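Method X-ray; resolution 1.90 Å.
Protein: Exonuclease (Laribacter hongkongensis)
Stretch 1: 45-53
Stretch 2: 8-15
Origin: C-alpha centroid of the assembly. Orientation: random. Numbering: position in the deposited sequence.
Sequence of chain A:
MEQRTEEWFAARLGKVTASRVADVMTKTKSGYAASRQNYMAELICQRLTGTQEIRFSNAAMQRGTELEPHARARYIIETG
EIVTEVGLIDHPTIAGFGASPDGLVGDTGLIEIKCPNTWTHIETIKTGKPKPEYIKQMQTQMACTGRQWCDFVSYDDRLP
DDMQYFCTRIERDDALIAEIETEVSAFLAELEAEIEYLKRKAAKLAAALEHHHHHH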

# COMPACT_ATOMS: atom_id res chain seq x y z
N CYS A 45 -1.24 23.42 -0.02
CA CYS A 45 -0.07 23.25 0.80
C CYS A 45 1.22 23.69 0.08
O CYS A 45 2.12 24.23 0.70
CB CYS A 45 0.04 21.79 1.36
SG CYS A 45 -1.45 21.34 2.30
N GLN A 46 1.34 23.43 -1.23
CA GLN A 46 2.51 23.91 -1.96
C GLN A 46 2.61 25.45 -1.92
O GLN A 46 3.66 25.98 -1.68
CB GLN A 46 2.46 23.45 -3.43
CG GLN A 46 2.78 21.95 -3.58
CD GLN A 46 2.76 21.45 -5.04
OE1 GLN A 46 2.79 22.23 -5.98
NE2 GLN A 46 2.64 20.15 -5.21
N ARG A 47 1.51 26.13 -2.17
CA ARG A 47 1.51 27.59 -2.21
C ARG A 47 1.79 28.18 -0.83
O ARG A 47 2.56 29.11 -0.70
CB ARG A 47 0.21 28.11 -2.78
CG ARG A 47 0.16 27.90 -4.29
CD ARG A 47 -1.07 28.56 -4.87
NE ARG A 47 -1.26 28.26 -6.29
CZ ARG A 47 -1.87 29.07 -7.16
NH1 ARG A 47 -2.36 30.26 -6.76
NH2 ARG A 47 -2.02 28.68 -8.42
N LEU A 48 1.20 27.60 0.21
CA LEU A 48 1.40 28.09 1.59
C LEU A 48 2.77 27.81 2.14
O LEU A 48 3.39 28.71 2.76
CB LEU A 48 0.33 27.49 2.52
CG LEU A 48 -1.05 28.12 2.37
CD1 LEU A 48 -2.07 27.30 3.22
CD2 LEU A 48 -1.01 29.66 2.78
N THR A 49 3.27 26.58 1.92
CA THR A 49 4.58 26.19 2.48
C THR A 49 5.77 26.53 1.59
O THR A 49 6.94 26.59 2.06
CB THR A 49 4.65 24.66 2.72
OG1 THR A 49 4.58 23.99 1.44
CG2 THR A 49 3.53 24.21 3.61
N GLY A 50 5.49 26.76 0.31
CA GLY A 50 6.58 27.03 -0.61
C GLY A 50 7.42 25.82 -0.99
O GLY A 50 8.45 25.98 -1.61
N THR A 51 7.00 24.61 -0.63
CA THR A 51 7.66 23.37 -1.05
C THR A 51 6.63 22.29 -1.37
O THR A 51 5.48 22.36 -0.93
CB THR A 51 8.61 22.76 0.01
OG1 THR A 51 7.93 22.67 1.28
CG2 THR A 51 9.92 23.56 0.14
N GLN A 52 7.05 21.30 -2.17
CA GLN A 52 6.20 20.15 -2.47
C GLN A 52 6.65 18.96 -1.63
O GLN A 52 7.82 18.90 -1.25
CB GLN A 52 6.19 19.80 -3.98
CG GLN A 52 7.52 19.75 -4.70
CD GLN A 52 7.89 21.08 -5.40
OE1 GLN A 52 8.86 21.75 -5.00
NE2 GLN A 52 7.13 21.46 -6.46
N GLU A 53 5.73 18.04 -1.35
CA GLU A 53 6.05 16.76 -0.68
C GLU A 53 6.82 15.80 -1.62
O GLU A 53 6.51 15.74 -2.81
CB GLU A 53 4.78 16.08 -0.17
CG GLU A 53 4.10 16.84 0.97
CD GLU A 53 5.01 17.02 2.19
OE1 GLU A 53 5.73 16.05 2.53
OE2 GLU A 53 5.00 18.12 2.80
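Stretch 2, residues 8-15: WFAARLGK

Stretch 2 enters as the last part of a helix that begins earlier in the chain, then leaves it through a type II beta turn from Arg12 to Lys15, closed by Lys15 N to Arg12 O at 3.0 Å. That turn, more than the helix, is what rests on stretch 1. Stretch 1 is likewise a helix end, 45-49, running out through Gly50 into an extended segment. The backbones come closest where Gly14 meets Arg47, their CA atoms 5.0 Å apart.

Polar contact is concentrated on the backbone of Gly14, and two neighbouring helix residues read both of its ends. Gln46, whose CB points toward the turn, extends in an m, t conformation and accepts from Gly14 N through OE1 at 2.9 Å, with a nearly straight angle of 168°. The CA-to-CB bond of Arg47 points sideways to stretch 2, but its m, t, t side chain brings the guanidinium to Gly14 O. Arg47 NE donates to Gly14 O at 2.8 Å and Arg47 NH2 to the same oxygen at 2.9 Å, so the carbonyl lies at the edge of the guanidinium, near its plane. The rule here is sequence-light on the turn side: a peptide amide and a carbonyl are matched by side chains, and the turn contributes no polar side chain to these bonds.

Gly14 suits its place for two reasons. Its phi of 74° by itself favours glycine, and an ideal CB on Gly14 would point toward stretch 1 and lie 2.8 Å from Arg47 CG, a clash. Gly50, also at phi 74°, is where the other helix breaks; a CB there would point away from stretch 2, so its case rests on backbone conformation rather than on room at this contact.

Apolar packing is carried mainly by Leu13, the residue before Gly14, which has the largest area covered by the other stretch. Its CB starts sideways, but the t, p side chain brings its end nearer: Leu13 CD1 lies 3.7 Å from Gln46 CB and 3.7 Å from Gln52 NE2, while Leu13 CD2 reaches Gly50 O at 3.5 Å.

Phe9, further up the stretch 2 helix, and Gln52, in the loop of stretch 1, each point CA-to-CB toward the other stretch. Gln52 OE1 approaches Phe9 CB at 3.5 Å, and the amide carbon lies oblique to the ring, a packing contact that widens the footprint beyond the turn.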

# COMPACT_ATOMS: atom_id res chain seq x y z
N TRP A 8 13.12 22.55 -12.17
CA TRP A 8 11.98 21.72 -12.56
C TRP A 8 10.80 21.89 -11.58
O TRP A 8 9.70 22.28 -11.96
CB TRP A 8 12.42 20.25 -12.66
CG TRP A 8 11.37 19.36 -13.22
CD1 TRP A 8 11.17 19.07 -14.54
CD2 TRP A 8 10.36 18.65 -12.49
NE1 TRP A 8 10.09 18.22 -14.68
CE2 TRP A 8 9.58 17.95 -13.44
CE3 TRP A 8 10.04 18.54 -11.13
CZ2 TRP A 8 8.50 17.14 -13.08
CZ3 TRP A 8 8.96 17.74 -10.77
CH2 TRP A 8 8.20 17.05 -11.74
N PHE A 9 11.08 21.62 -10.30
CA PHE A 9 10.10 21.77 -9.23
C PHE A 9 9.62 23.21 -9.12
O PHE A 9 8.43 23.47 -9.04
CB PHE A 9 10.71 21.35 -7.89
CG PHE A 9 10.98 19.87 -7.76
CD1 PHE A 9 9.93 18.95 -7.75
CD2 PHE A 9 12.29 19.40 -7.61
CE1 PHE A 9 10.17 17.59 -7.63
CE2 PHE A 9 12.55 18.02 -7.48
CZ PHE A 9 11.49 17.11 -7.48
N ALA A 10 10.56 24.16 -9.14
CA ALA A 10 10.21 25.55 -8.96
C ALA A 10 9.21 26.05 -10.00
O ALA A 10 8.33 26.83 -9.70
CB ALA A 10 11.45 26.44 -8.95
N ALA A 11 9.36 25.59 -11.23
CA ALA A 11 8.48 26.03 -12.30
C ALA A 11 7.06 25.46 -12.14
O ALA A 11 6.11 26.02 -12.67
CB ALA A 11 9.07 25.63 -13.66
N ARG A 12 6.94 24.36 -11.40
CA ARG A 12 5.68 23.64 -11.24
C ARG A 12 4.95 23.94 -9.91
O ARG A 12 3.75 23.68 -9.79
CB ARG A 12 5.96 22.13 -11.36
CG ARG A 12 6.41 21.80 -12.77
CD ARG A 12 6.87 20.35 -13.01
NE ARG A 12 7.15 20.16 -14.45
CZ ARG A 12 8.17 20.74 -15.11
NH1 ARG A 12 8.34 20.52 -16.41
NH2 ARG A 12 9.02 21.55 -14.48
N LEU A 13 5.68 24.50 -8.94
CA LEU A 13 5.13 24.75 -7.59
C LEU A 13 3.82 25.55 -7.57
O LEU A 13 3.72 26.61 -8.17
CB LEU A 13 6.18 25.43 -6.67
CG LEU A 13 5.75 25.58 -5.19
CD1 LEU A 13 5.88 24.27 -4.48
CD2 LEU A 13 6.62 26.65 -4.49
N GLY A 14 2.78 25.00 -6.94
CA GLY A 14 1.52 25.69 -6.85
C GLY A 14 0.67 25.74 -8.12
O GLY A 14 -0.41 26.29 -8.09
N LYS A 15 1.14 25.14 -9.22
CA LYS A 15 0.40 25.23 -10.50
C LYS A 15 -0.39 23.98 -10.79
O LYS A 15 0.01 22.88 -10.41
CB LYS A 15 1.35 25.49 -11.67
CG LYS A 15 2.06 26.84 -11.62
CD LYS A 15 2.98 27.02 -12.85
CE LYS A 15 3.65 28.34 -12.80
NZ LYS A 15 4.73 28.39 -13.83